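Local coordinates for beta-mannosidase (Trichoderma harzianum, PDB 4CVU), which probably cleaves terminal beta-linked mannose from the non-reducing ends of oligosaccharides, as a fungal glycoside hydrolase of family 2, at residues Leu107-Leu112 and Pro150-Asn155; Trp87-Lys92 and Val209-Pro214; His123-Pro128 and Tyr137-Ala142. One frame throughout, in Å; residues are numbered along the deposited sequence.

How the contacts relate
All three contacts belong to the galactose-binding-like beta-sandwich domain. Contact 1 packs its two sheets face to face, contact 2 lays the 209-214 loop on one of them, and contact 3 lies along the outermost strands 123-126 and 135-138. The centre of contact 1 is about 7 Å from that of contact 2 and about 9 Å from that of contact 3; contacts 2 and 3, about 16 Å apart, do not touch. Backbone pairing and side-chain packing join them: I154 N lies 2.8 Å from Y89 O, L107 N 2.8 Å from Y137 O, and L107 packs on V139. A protein-attached glycan, not a binding pocket, borders contact 1 with one N-acetylglucosamine and contact 3 with the next and two mannoses.

Contact 1 of 3, residues Leu107-Leu112 and Pro150-Asn155; sequences LVFDGL and PVLSIN. With NAG (2-acetamido-2-deoxy-beta-D-glucopyranose), chain C.
N155 ND2 lies 2.8 Å from NAG O7 of chain C and donates to this glycan N-acetylglucosamine in a nearly straight bond (168°). A second bond, from the sugar O6 to the backbone O of N155 (2.9 Å), means that the acetamido and hydroxymethyl groups are both held by this one residue. The carboxamide is fixed from its other end as well, since N155 OD1 bonds N86 ND2, and the sugar is also hydrogen-bonded to T117 OG1.

Behind this polar, glycan-facing side of strand 152-156, L152 and I154 point the opposite way, into the interior of the galactose-binding-like beta-sandwich. I154 and F109 reach toward each other tip to tip, I154 CD1 lying 3.9 Å from F109 CE1. The same methyl, I154 CD1, packs on L112 CD2 at 4.2 Å, so a single atom is shared by the ring and the leucine. L152 has CG anti to its backbone N (chi1 174°); of the two methyls carried by CG, CD2 meets the rim of the F109 ring close to its plane, 4.3 Å from CZ. The other, CD1, touches L107 CD1 at 3.9 Å as the two leucines slide past each other in opposite directions. No hydrogen bond crosses this buried apolar layer.

Strands 107-109 and 152-155 approach to 11.6 Å between their axes and are turned by 39°, as expected for facing sheets rather than neighbours within one. Strand 103-109 lies between 215-221 and 135-138 in the first sheet, and 152-156 between 87-91 and 116-120 in the second.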
loop_
_atom_site.group_PDB
_atom_site.type_symbol
_atom_site.label_atom_id
_atom_site.label_comp_id
_atom_site.label_asym_id
_atom_site.label_seq_id
_atom_site.Cartn_x
_atom_site.Cartn_y
_atom_site.Cartn_z
ATOM N N LEU A 107 -24.260 -33.183 -15.747
ATOM C CA LEU A 107 -23.538 -32.082 -15.105
ATOM C C LEU A 107 -24.398 -31.601 -13.950
ATOM O O LEU A 107 -25.580 -31.301 -14.128
ATOM C CB LEU A 107 -23.303 -30.927 -16.082
ATOM C CG LEU A 107 -22.556 -31.244 -17.374
ATOM C CD1 LEU A 107 -22.448 -30.010 -18.255
ATOM C CD2 LEU A 107 -21.184 -31.801 -17.065
ATOM N N VAL A 108 -23.807 -31.524 -12.767
ATOM C CA VAL A 108 -24.504 -30.963 -11.612
ATOM C C VAL A 108 -23.714 -29.772 -11.088
ATOM O O VAL A 108 -22.562 -29.918 -10.705
ATOM C CB VAL A 108 -24.717 -32.001 -10.493
ATOM C CG1 VAL A 108 -25.520 -31.388 -9.355
ATOM C CG2 VAL A 108 -25.458 -33.233 -11.031
ATOM N N PHE A 109 -24.364 -28.611 -11.076
ATOM C CA PHE A 109 -23.746 -27.343 -10.658
ATOM C C PHE A 109 -24.476 -26.785 -9.451
ATOM O O PHE A 109 -25.649 -26.418 -9.538
ATOM C CB PHE A 109 -23.814 -26.311 -11.787
ATOM C CG PHE A 109 -23.025 -26.682 -13.018
ATOM C CD1 PHE A 109 -21.638 -26.700 -12.987
ATOM C CD2 PHE A 109 -23.668 -26.965 -14.217
ATOM C CE1 PHE A 109 -20.892 -27.008 -14.105
ATOM C CE2 PHE A 109 -22.931 -27.278 -15.353
ATOM C CZ PHE A 109 -21.547 -27.313 -15.295
ATOM N N ASP A 110 -23.804 -26.741 -8.312
ATOM C CA ASP A 110 -24.440 -26.211 -7.110
ATOM C C ASP A 110 -24.528 -24.665 -7.130
ATOM O O ASP A 110 -25.331 -24.070 -6.375
ATOM C CB ASP A 110 -23.739 -26.698 -5.844
ATOM C CG ASP A 110 -23.910 -28.185 -5.616
ATOM O OD1 ASP A 110 -24.587 -28.883 -6.408
ATOM O OD2 ASP A 110 -23.332 -28.674 -4.648
ATOM N N GLY A 111 -23.759 -24.023 -8.014
ATOM C CA GLY A 111 -23.913 -22.579 -8.197
ATOM C C GLY A 111 -23.062 -21.997 -9.308
ATOM O O GLY A 111 -21.844 -22.224 -9.356
ATOM N N LEU A 112 -23.710 -21.264 -10.216
ATOM C CA LEU A 112 -23.027 -20.571 -11.282
ATOM C C LEU A 112 -23.486 -19.118 -11.245
ATOM O O LEU A 112 -24.666 -18.841 -11.148
ATOM C CB LEU A 112 -23.337 -21.188 -12.642
ATOM C CG LEU A 112 -22.975 -22.665 -12.818
ATOM C CD1 LEU A 112 -23.677 -23.172 -14.051
ATOM C CD2 LEU A 112 -21.458 -22.884 -12.906
ATOM N N PRO A 150 -14.133 -35.062 -23.717
ATOM C CA PRO A 150 -14.942 -33.852 -23.833
ATOM C C PRO A 150 -14.386 -32.667 -23.035
ATOM O O PRO A 150 -13.854 -32.840 -21.945
ATOM C CB PRO A 150 -16.308 -34.296 -23.319
ATOM C CG PRO A 150 -16.028 -35.400 -22.372
ATOM C CD PRO A 150 -14.741 -36.051 -22.801
ATOM N N VAL A 151 -14.492 -31.481 -23.624
ATOM C CA VAL A 151 -14.132 -30.240 -22.976
ATOM C C VAL A 151 -15.435 -29.612 -22.493
ATOM O O VAL A 151 -16.421 -29.519 -23.251
ATOM C CB VAL A 151 -13.394 -29.299 -23.951
ATOM C CG1 VAL A 151 -13.372 -27.872 -23.449
ATOM C CG2 VAL A 151 -11.976 -29.810 -24.186
ATOM N N LEU A 152 -15.444 -29.245 -21.218
ATOM C CA LEU A 152 -16.522 -28.475 -20.616
ATOM C C LEU A 152 -16.110 -27.018 -20.557
ATOM O O LEU A 152 -15.037 -26.703 -20.034
ATOM C CB LEU A 152 -16.792 -28.977 -19.202
ATOM C CG LEU A 152 -17.800 -28.200 -18.356
ATOM C CD1 LEU A 152 -19.162 -28.093 -19.027
ATOM C CD2 LEU A 152 -17.918 -28.903 -17.012
ATOM N N SER A 153 -16.940 -26.137 -21.111
ATOM C CA SER A 153 -16.688 -24.721 -21.033
ATOM C C SER A 153 -17.933 -24.007 -20.561
ATOM O O SER A 153 -19.052 -24.425 -20.889
ATOM C CB SER A 153 -16.216 -24.147 -22.366
ATOM O OG SER A 153 -17.296 -23.950 -23.244
ATOM N N ILE A 154 -17.716 -22.940 -19.787
ATOM C CA ILE A 154 -18.788 -22.142 -19.217
ATOM C C ILE A 154 -18.518 -20.663 -19.480
ATOM O O ILE A 154 -17.650 -20.029 -18.841
ATOM C CB ILE A 154 -18.942 -22.397 -17.699
ATOM C CG1 ILE A 154 -18.836 -23.889 -17.386
ATOM C CG2 ILE A 154 -20.277 -21.854 -17.205
ATOM C CD1 ILE A 154 -18.813 -24.202 -15.913
ATOM N N ASN A 155 -19.239 -20.102 -20.428
ATOM C CA ASN A 155 -19.021 -18.719 -20.836
ATOM C C ASN A 155 -19.938 -17.810 -20.028
ATOM O O ASN A 155 -21.134 -17.830 -20.237
ATOM C CB ASN A 155 -19.261 -18.594 -22.344
ATOM C CG ASN A 155 -19.019 -17.194 -22.872
ATOM O OD1 ASN A 155 -18.721 -16.279 -22.129
ATOM N ND2 ASN A 155 -19.151 -17.035 -24.184
HETATM C C1 NAG C . -21.416 -13.605 -23.019
HETATM C C2 NAG C . -21.495 -14.174 -24.459
HETATM C C3 NAG C . -22.947 -14.338 -24.886
HETATM C C4 NAG C . -23.778 -15.073 -23.837
HETATM C C5 NAG C . -23.533 -14.509 -22.414
HETATM C C6 NAG C . -24.216 -15.358 -21.319
HETATM C C7 NAG C . -19.602 -13.625 -25.872
HETATM C C8 NAG C . -18.941 -12.692 -26.842
HETATM N N2 NAG C . -20.807 -13.306 -25.409
HETATM O O3 NAG C . -22.967 -15.043 -26.118
HETATM O O4 NAG C . -25.148 -14.914 -24.178
HETATM O O5 NAG C . -22.147 -14.429 -22.131
HETATM O O6 NAG C . -23.571 -16.607 -21.134
HETATM O O7 NAG C . -19.025 -14.635 -25.532
#

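Contact 2 of 3, residues Trp87-Lys92 and Val209-Pro214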
loop_
_atom_site.group_PDB
_atom_site.type_symbol
_atom_site.label_atom_id
_atom_site.label_comp_id
_atom_site.label_asym_id
_atom_site.label_seq_id
_atom_site.Cartn_x
_atom_site.Cartn_y
_atom_site.Cartn_z
ATOM N N TRP A 87 -16.317 -13.733 -19.299
ATOM C CA TRP A 87 -15.206 -14.586 -18.890
ATOM C C TRP A 87 -15.599 -16.028 -19.081
ATOM O O TRP A 87 -16.645 -16.445 -18.654
ATOM C CB TRP A 87 -14.818 -14.321 -17.406
ATOM C CG TRP A 87 -14.299 -12.951 -17.277
ATOM C CD1 TRP A 87 -15.043 -11.821 -17.062
ATOM C CD2 TRP A 87 -12.955 -12.526 -17.489
ATOM N NE1 TRP A 87 -14.232 -10.721 -17.090
ATOM C CE2 TRP A 87 -12.942 -11.123 -17.354
ATOM C CE3 TRP A 87 -11.756 -13.198 -17.763
ATOM C CZ2 TRP A 87 -11.766 -10.361 -17.475
ATOM C CZ3 TRP A 87 -10.587 -12.460 -17.864
ATOM C CH2 TRP A 87 -10.599 -11.047 -17.718
ATOM N N THR A 88 -14.729 -16.810 -19.688
ATOM C CA THR A 88 -15.047 -18.186 -19.957
ATOM C C THR A 88 -14.104 -19.098 -19.203
ATOM O O THR A 88 -12.857 -18.953 -19.310
ATOM C CB THR A 88 -15.024 -18.475 -21.486
ATOM O OG1 THR A 88 -16.069 -17.726 -22.124
ATOM C CG2 THR A 88 -15.193 -19.951 -21.777
ATOM N N TYR A 89 -14.703 -20.025 -18.453
ATOM C CA TYR A 89 -13.986 -21.104 -17.743
ATOM C C TYR A 89 -13.971 -22.355 -18.629
ATOM O O TYR A 89 -15.026 -22.901 -18.954
ATOM C CB TYR A 89 -14.679 -21.400 -16.404
ATOM C CG TYR A 89 -14.285 -20.421 -15.296
ATOM C CD1 TYR A 89 -14.720 -19.102 -15.315
ATOM C CD2 TYR A 89 -13.479 -20.833 -14.241
ATOM C CE1 TYR A 89 -14.337 -18.215 -14.324
ATOM C CE2 TYR A 89 -13.120 -19.971 -13.237
ATOM C CZ TYR A 89 -13.535 -18.654 -13.273
ATOM O OH TYR A 89 -13.119 -17.785 -12.255
ATOM N N THR A 90 -12.785 -22.813 -19.024
ATOM C CA THR A 90 -12.664 -23.958 -19.942
ATOM C C THR A 90 -11.795 -25.033 -19.329
ATOM O O THR A 90 -10.686 -24.738 -18.891
ATOM C CB THR A 90 -12.007 -23.514 -21.257
ATOM O OG1 THR A 90 -12.806 -22.478 -21.826
ATOM C CG2 THR A 90 -11.877 -24.685 -22.248
ATOM N N SER A 91 -12.289 -26.276 -19.332
ATOM C CA SER A 91 -11.491 -27.425 -18.873
ATOM C C SER A 91 -10.568 -27.962 -19.939
ATOM O O SER A 91 -10.756 -27.713 -21.125
ATOM C CB SER A 91 -12.381 -28.588 -18.405
ATOM O OG SER A 91 -12.842 -29.375 -19.496
ATOM N N LYS A 92 -9.576 -28.725 -19.499
ATOM C CA LYS A 92 -8.840 -29.594 -20.379
ATOM C C LYS A 92 -9.780 -30.763 -20.691
ATOM O O LYS A 92 -10.745 -31.000 -19.948
ATOM C CB LYS A 92 -7.578 -30.121 -19.709
ATOM C CG LYS A 92 -6.586 -29.053 -19.321
ATOM C CD LYS A 92 -6.062 -28.304 -20.534
ATOM C CE LYS A 92 -4.684 -27.729 -20.263
ATOM N NZ LYS A 92 -4.208 -26.954 -21.435
ATOM N N VAL A 209 -18.152 -13.003 -11.510
ATOM C CA VAL A 209 -18.801 -14.110 -12.222
ATOM C C VAL A 209 -17.894 -15.310 -12.166
ATOM O O VAL A 209 -16.668 -15.159 -12.081
ATOM C CB VAL A 209 -19.143 -13.821 -13.694
ATOM C CG1 VAL A 209 -20.146 -12.670 -13.793
ATOM C CG2 VAL A 209 -17.902 -13.497 -14.513
ATOM N N GLY A 210 -18.511 -16.485 -12.202
ATOM C CA GLY A 210 -17.761 -17.738 -12.208
ATOM C C GLY A 210 -18.514 -18.875 -11.537
ATOM O O GLY A 210 -19.641 -18.676 -11.032
ATOM N N PRO A 211 -17.894 -20.062 -11.515
ATOM C CA PRO A 211 -18.452 -21.201 -10.845
ATOM C C PRO A 211 -18.267 -20.990 -9.350
ATOM O O PRO A 211 -17.268 -21.407 -8.764
ATOM C CB PRO A 211 -17.612 -22.369 -11.390
ATOM C CG PRO A 211 -16.285 -21.784 -11.644
ATOM C CD PRO A 211 -16.552 -20.360 -12.060
ATOM N N TRP A 212 -19.223 -20.319 -8.735
ATOM C CA TRP A 212 -19.071 -19.840 -7.385
ATOM C C TRP A 212 -19.333 -20.855 -6.297
ATOM O O TRP A 212 -19.068 -20.607 -5.148
ATOM C CB TRP A 212 -19.937 -18.605 -7.187
ATOM C CG TRP A 212 -21.296 -18.856 -6.826
ATOM C CD1 TRP A 212 -22.310 -19.227 -7.644
ATOM C CD2 TRP A 212 -21.863 -18.711 -5.531
ATOM N NE1 TRP A 212 -23.474 -19.330 -6.931
ATOM C CE2 TRP A 212 -23.220 -18.999 -5.632
ATOM C CE3 TRP A 212 -21.349 -18.350 -4.290
ATOM C CZ2 TRP A 212 -24.058 -18.981 -4.544
ATOM C CZ3 TRP A 212 -22.199 -18.289 -3.221
ATOM C CH2 TRP A 212 -23.526 -18.636 -3.346
ATOM N N GLN A 213 -19.879 -21.994 -6.667
ATOM C CA GLN A 213 -20.106 -23.082 -5.738
ATOM C C GLN A 213 -19.670 -24.398 -6.390
ATOM O O GLN A 213 -19.375 -24.446 -7.555
ATOM C CB GLN A 213 -21.554 -23.152 -5.310
ATOM C CG GLN A 213 -21.993 -22.053 -4.375
ATOM C CD GLN A 213 -21.508 -22.229 -2.952
ATOM O OE1 GLN A 213 -21.966 -23.085 -2.224
ATOM N NE2 GLN A 213 -20.594 -21.380 -2.540
ATOM N N PRO A 214 -19.600 -25.470 -5.552
ATOM C CA PRO A 214 -19.109 -26.720 -6.154
ATOM C C PRO A 214 -19.950 -27.333 -7.244
ATOM O O PRO A 214 -21.101 -27.013 -7.430
ATOM C CB PRO A 214 -19.108 -27.701 -4.983
ATOM C CG PRO A 214 -18.863 -26.869 -3.808
ATOM C CD PRO A 214 -19.747 -25.697 -4.064
#
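P211 sits on the Y89 ring in a CH-pi contact, its CD 3.5 Å from the ring centroid and only 7° off the normal. Here the loop leading into strand 215-221 closes over strand 87-91 within the galactose-binding-like beta-sandwich. The proline and the tyrosine cross at about a right angle, and P211 CG continues the packing toward one side of the ring, 3.9 Å from Y89 CD2. Next to it, G210 CA approaches Y89 CE1 to 4.1 Å. At the start of segment 209-214, V209 crosses W87 at about a right angle and puts its CG2 4.2 Å from W87 CD1. These touching residues are buried; no hydrogen bond joins the segments, and the contacts are mainly apolar.

Around this first shell, the backbone of G210 is extended with a positive phi (150°), a region open mainly to glycine, and P211 directly after it is the centre of an inverse gamma turn. This local course of the chain is consistent with the proline ring being presented to Y89. On the strand, the phenol of Y89 is held at its far end by a hydrogen bond from OH to D60 OD2, and the indole of W87 by one from NE1 to I82 O. F156, on the neighbouring strand 152-156, touches both V209 and P211. Within the ring of Y89, the atom nearest to the proline is on the CE2 side, where P211 CD stands 3.6 Å from Y89 CE2.

Contact 3 of 3, residues His123-Pro128 and Tyr137-Ala142; sequences HIVGTP and YDVSSA. With MAN (alpha-D-mannopyranose), chain B; MAN (alpha-D-mannopyranose), chain D; NAG (2-acetamido-2-deoxy-beta-D-glucopyranose), chain E.
In Y137, a chi1 of -57° sets CG anti to the carbonyl carbon, beside the backbone N; the ring beyond it reaches past G126 CA to P128 CD. In the conformer of V125 described here, one of two deposited, CG1 stands anti to the backbone N (chi1 175°) and meets Y137 CB at 3.5 Å. The two side chains slide past each other in opposite directions. That V125 CG1 methyl also packs 3.7 Å from V139 CG1, with the valines crossing at about a right angle. Both distances hold for this conformer and are uncertain for the other.

Beyond V125 the ring is covered on one face by backbone: G126 CA lies 4.0 Å from the Y137 centroid and 24° off the normal, a CH-pi contact displaced toward the rim. Glycine, with no side chain between them, allows the chain to come down on the ring in this way. The phenol oxygen then runs up against the proline, Y137 OH lying 3.2 Å from P128 CD and nearly as close to CG, a tight fit.

V125 and G126 together face V118, forming a classic beta bulge in edge strand 123-126 of the sandwich. Strand 135-138 is likewise outermost, in the other sheet, so the contact bridges one border of the two sheets. At its far end, H123 ND1 comes within 4.1 Å of A142 CB on helix 140-145.

An Asx turn leads into this helix. D138 OD1 accepts from S140 N (3.1 Å) and, through its syn lone pair, from S140 OG, which is itself bonded to T105 N.

Glycan also borders strand 123-126. I124 N donates to O4 of the chain B mannose at 3.1 Å, H123 CB touches O3 of that sugar, and T127 CG2 lies 3.3 Å from O4 of the chain E N-acetylglucosamine.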
loop_
_atom_site.group_PDB
_atom_site.type_symbol
_atom_site.label_atom_id
_atom_site.label_comp_id
_atom_site.label_asym_id
_atom_site.label_seq_id
_atom_site.Cartn_x
_atom_site.Cartn_y
_atom_site.Cartn_z
ATOM N N HIS A 123 -21.202 -28.442 -27.694
ATOM C CA HIS A 123 -22.637 -28.327 -27.768
ATOM C C HIS A 123 -23.196 -27.504 -26.623
ATOM O O HIS A 123 -22.929 -27.813 -25.503
ATOM C CB HIS A 123 -23.224 -29.725 -27.677
ATOM C CG HIS A 123 -22.874 -30.595 -28.842
ATOM N ND1 HIS A 123 -23.621 -31.688 -29.198
ATOM C CD2 HIS A 123 -21.884 -30.506 -29.752
ATOM C CE1 HIS A 123 -23.089 -32.251 -30.262
ATOM N NE2 HIS A 123 -22.034 -31.551 -30.620
ATOM N N ILE A 124 -24.012 -26.502 -26.914
ATOM C CA ILE A 124 -24.664 -25.768 -25.861
ATOM C C ILE A 124 -25.673 -26.692 -25.228
ATOM O O ILE A 124 -26.631 -27.092 -25.853
ATOM C CB ILE A 124 -25.358 -24.502 -26.352
ATOM C CG1 ILE A 124 -24.322 -23.517 -26.837
ATOM C CG2 ILE A 124 -26.153 -23.870 -25.220
ATOM C CD1 ILE A 124 -24.855 -22.432 -27.704
ATOM N N VAL A 125 -25.450 -27.011 -23.965
ATOM C CA VAL A 125 -26.341 -27.906 -23.240
ATOM C C VAL A 125 -27.202 -27.166 -22.196
ATOM O O VAL A 125 -28.158 -27.731 -21.664
ATOM C CB VAL A 125 -25.535 -29.049 -22.598
ATOM C CG1 VAL A 125 -26.415 -29.926 -21.737
ATOM C CG2 VAL A 125 -24.879 -29.900 -23.671
ATOM N N GLY A 126 -26.867 -25.903 -21.904
ATOM C CA GLY A 126 -27.646 -25.127 -20.937
ATOM C C GLY A 126 -27.290 -23.658 -20.859
ATOM O O GLY A 126 -26.177 -23.281 -21.178
ATOM N N THR A 127 -28.252 -22.835 -20.445
ATOM C CA THR A 127 -28.033 -21.395 -20.309
ATOM C C THR A 127 -28.571 -20.868 -18.975
ATOM O O THR A 127 -29.564 -20.127 -18.960
ATOM C CB THR A 127 -28.641 -20.580 -21.481
ATOM O OG1 THR A 127 -30.035 -20.858 -21.613
ATOM C CG2 THR A 127 -27.933 -20.895 -22.774
ATOM N N PRO A 128 -27.900 -21.248 -17.854
ATOM C CA PRO A 128 -28.303 -20.867 -16.495
ATOM C C PRO A 128 -28.420 -19.353 -16.299
ATOM O O PRO A 128 -27.618 -18.583 -16.849
ATOM C CB PRO A 128 -27.189 -21.430 -15.594
ATOM C CG PRO A 128 -26.228 -22.161 -16.457
ATOM C CD PRO A 128 -26.731 -22.149 -17.871
ATOM N N TYR A 137 -27.756 -30.903 -16.094
ATOM C CA TYR A 137 -27.927 -31.056 -17.528
ATOM C C TYR A 137 -27.487 -32.446 -17.957
ATOM O O TYR A 137 -26.437 -32.923 -17.557
ATOM C CB TYR A 137 -27.115 -29.996 -18.274
ATOM C CG TYR A 137 -27.445 -28.569 -17.879
ATOM C CD1 TYR A 137 -28.661 -28.004 -18.236
ATOM C CD2 TYR A 137 -26.538 -27.783 -17.155
ATOM C CE1 TYR A 137 -28.993 -26.712 -17.886
ATOM C CE2 TYR A 137 -26.852 -26.478 -16.806
ATOM C CZ TYR A 137 -28.085 -25.949 -17.157
ATOM O OH TYR A 137 -28.418 -24.664 -16.814
ATOM N N ASP A 138 -28.321 -33.097 -18.763
ATOM C CA ASP A 138 -28.015 -34.425 -19.292
ATOM C C ASP A 138 -27.146 -34.266 -20.538
ATOM O O ASP A 138 -27.619 -33.793 -21.562
ATOM C CB ASP A 138 -29.318 -35.168 -19.614
ATOM C CG ASP A 138 -29.101 -36.663 -19.891
ATOM O OD1 ASP A 138 -28.003 -37.062 -20.361
ATOM O OD2 ASP A 138 -30.060 -37.436 -19.632
ATOM N N VAL A 139 -25.881 -34.661 -20.444
ATOM C CA VAL A 139 -24.938 -34.530 -21.571
ATOM C C VAL A 139 -24.622 -35.865 -22.263
ATOM O O VAL A 139 -23.620 -35.974 -22.992
ATOM C CB VAL A 139 -23.603 -33.833 -21.171
ATOM C CG1 VAL A 139 -23.871 -32.422 -20.668
ATOM C CG2 VAL A 139 -22.835 -34.642 -20.131
ATOM N N SER A 140 -25.485 -36.859 -22.073
ATOM C CA SER A 140 -25.219 -38.194 -22.610
ATOM C C SER A 140 -24.968 -38.179 -24.113
ATOM O O SER A 140 -24.028 -38.819 -24.595
ATOM C CB SER A 140 -26.374 -39.141 -22.276
ATOM O OG SER A 140 -26.367 -39.443 -20.893
ATOM N N SER A 141 -25.798 -37.434 -24.841
ATOM C CA SER A 141 -25.727 -37.411 -26.307
ATOM C C SER A 141 -24.545 -36.579 -26.824
ATOM O O SER A 141 -23.942 -36.909 -27.828
ATOM C CB SER A 141 -27.059 -36.928 -26.918
ATOM O OG SER A 141 -27.305 -35.557 -26.661
ATOM N N ALA A 142 -24.203 -35.497 -26.127
ATOM C CA ALA A 142 -23.004 -34.730 -26.473
ATOM C C ALA A 142 -21.766 -35.614 -26.320
ATOM O O ALA A 142 -20.905 -35.639 -27.188
ATOM C CB ALA A 142 -22.894 -33.500 -25.594
HETATM C C1 MAN B . -28.400 -26.219 -30.497
HETATM C C2 MAN B . -27.539 -27.481 -30.491
HETATM C C3 MAN B . -26.186 -27.203 -29.834
HETATM C C4 MAN B . -25.527 -25.994 -30.501
HETATM C C5 MAN B . -26.468 -24.784 -30.392
HETATM C C6 MAN B . -25.890 -23.535 -31.045
HETATM O O2 MAN B . -27.369 -27.966 -31.812
HETATM O O3 MAN B . -25.360 -28.347 -29.896
HETATM O O4 MAN B . -24.267 -25.733 -29.909
HETATM O O5 MAN B . -27.726 -25.078 -30.992
HETATM O O6 MAN B . -26.825 -22.473 -30.937
HETATM C C1 MAN D . -29.324 -23.871 -28.217
HETATM C C2 MAN D . -29.827 -25.023 -29.087
HETATM C C3 MAN D . -31.043 -25.650 -28.432
HETATM C C4 MAN D . -30.657 -26.093 -27.021
HETATM C C5 MAN D . -30.085 -24.916 -26.228
HETATM C C6 MAN D . -29.641 -25.339 -24.830
HETATM O O2 MAN D . -28.820 -26.012 -29.154
HETATM O O3 MAN D . -31.485 -26.765 -29.172
HETATM O O4 MAN D . -31.789 -26.562 -26.333
HETATM O O5 MAN D . -29.001 -24.340 -26.913
HETATM O O6 MAN D . -29.302 -24.151 -24.159
HETATM C C1 NAG E . -25.799 -16.198 -24.366
HETATM C C2 NAG E . -27.315 -16.046 -24.245
HETATM C C3 NAG E . -28.030 -17.385 -24.470
HETATM C C4 NAG E . -27.527 -18.077 -25.727
HETATM C C5 NAG E . -25.989 -18.134 -25.707
HETATM C C6 NAG E . -25.435 -18.783 -26.966
HETATM C C7 NAG E . -28.057 -14.341 -22.614
HETATM C C8 NAG E . -28.084 -13.277 -23.632
HETATM N N2 NAG E . -27.686 -15.560 -22.937
HETATM O O3 NAG E . -29.426 -17.199 -24.502
HETATM O O4 NAG E . -28.069 -19.386 -25.725
HETATM O O5 NAG E . -25.477 -16.815 -25.617
HETATM O O6 NAG E . -25.750 -17.901 -28.008
HETATM O O7 NAG E . -28.348 -14.060 -21.438
#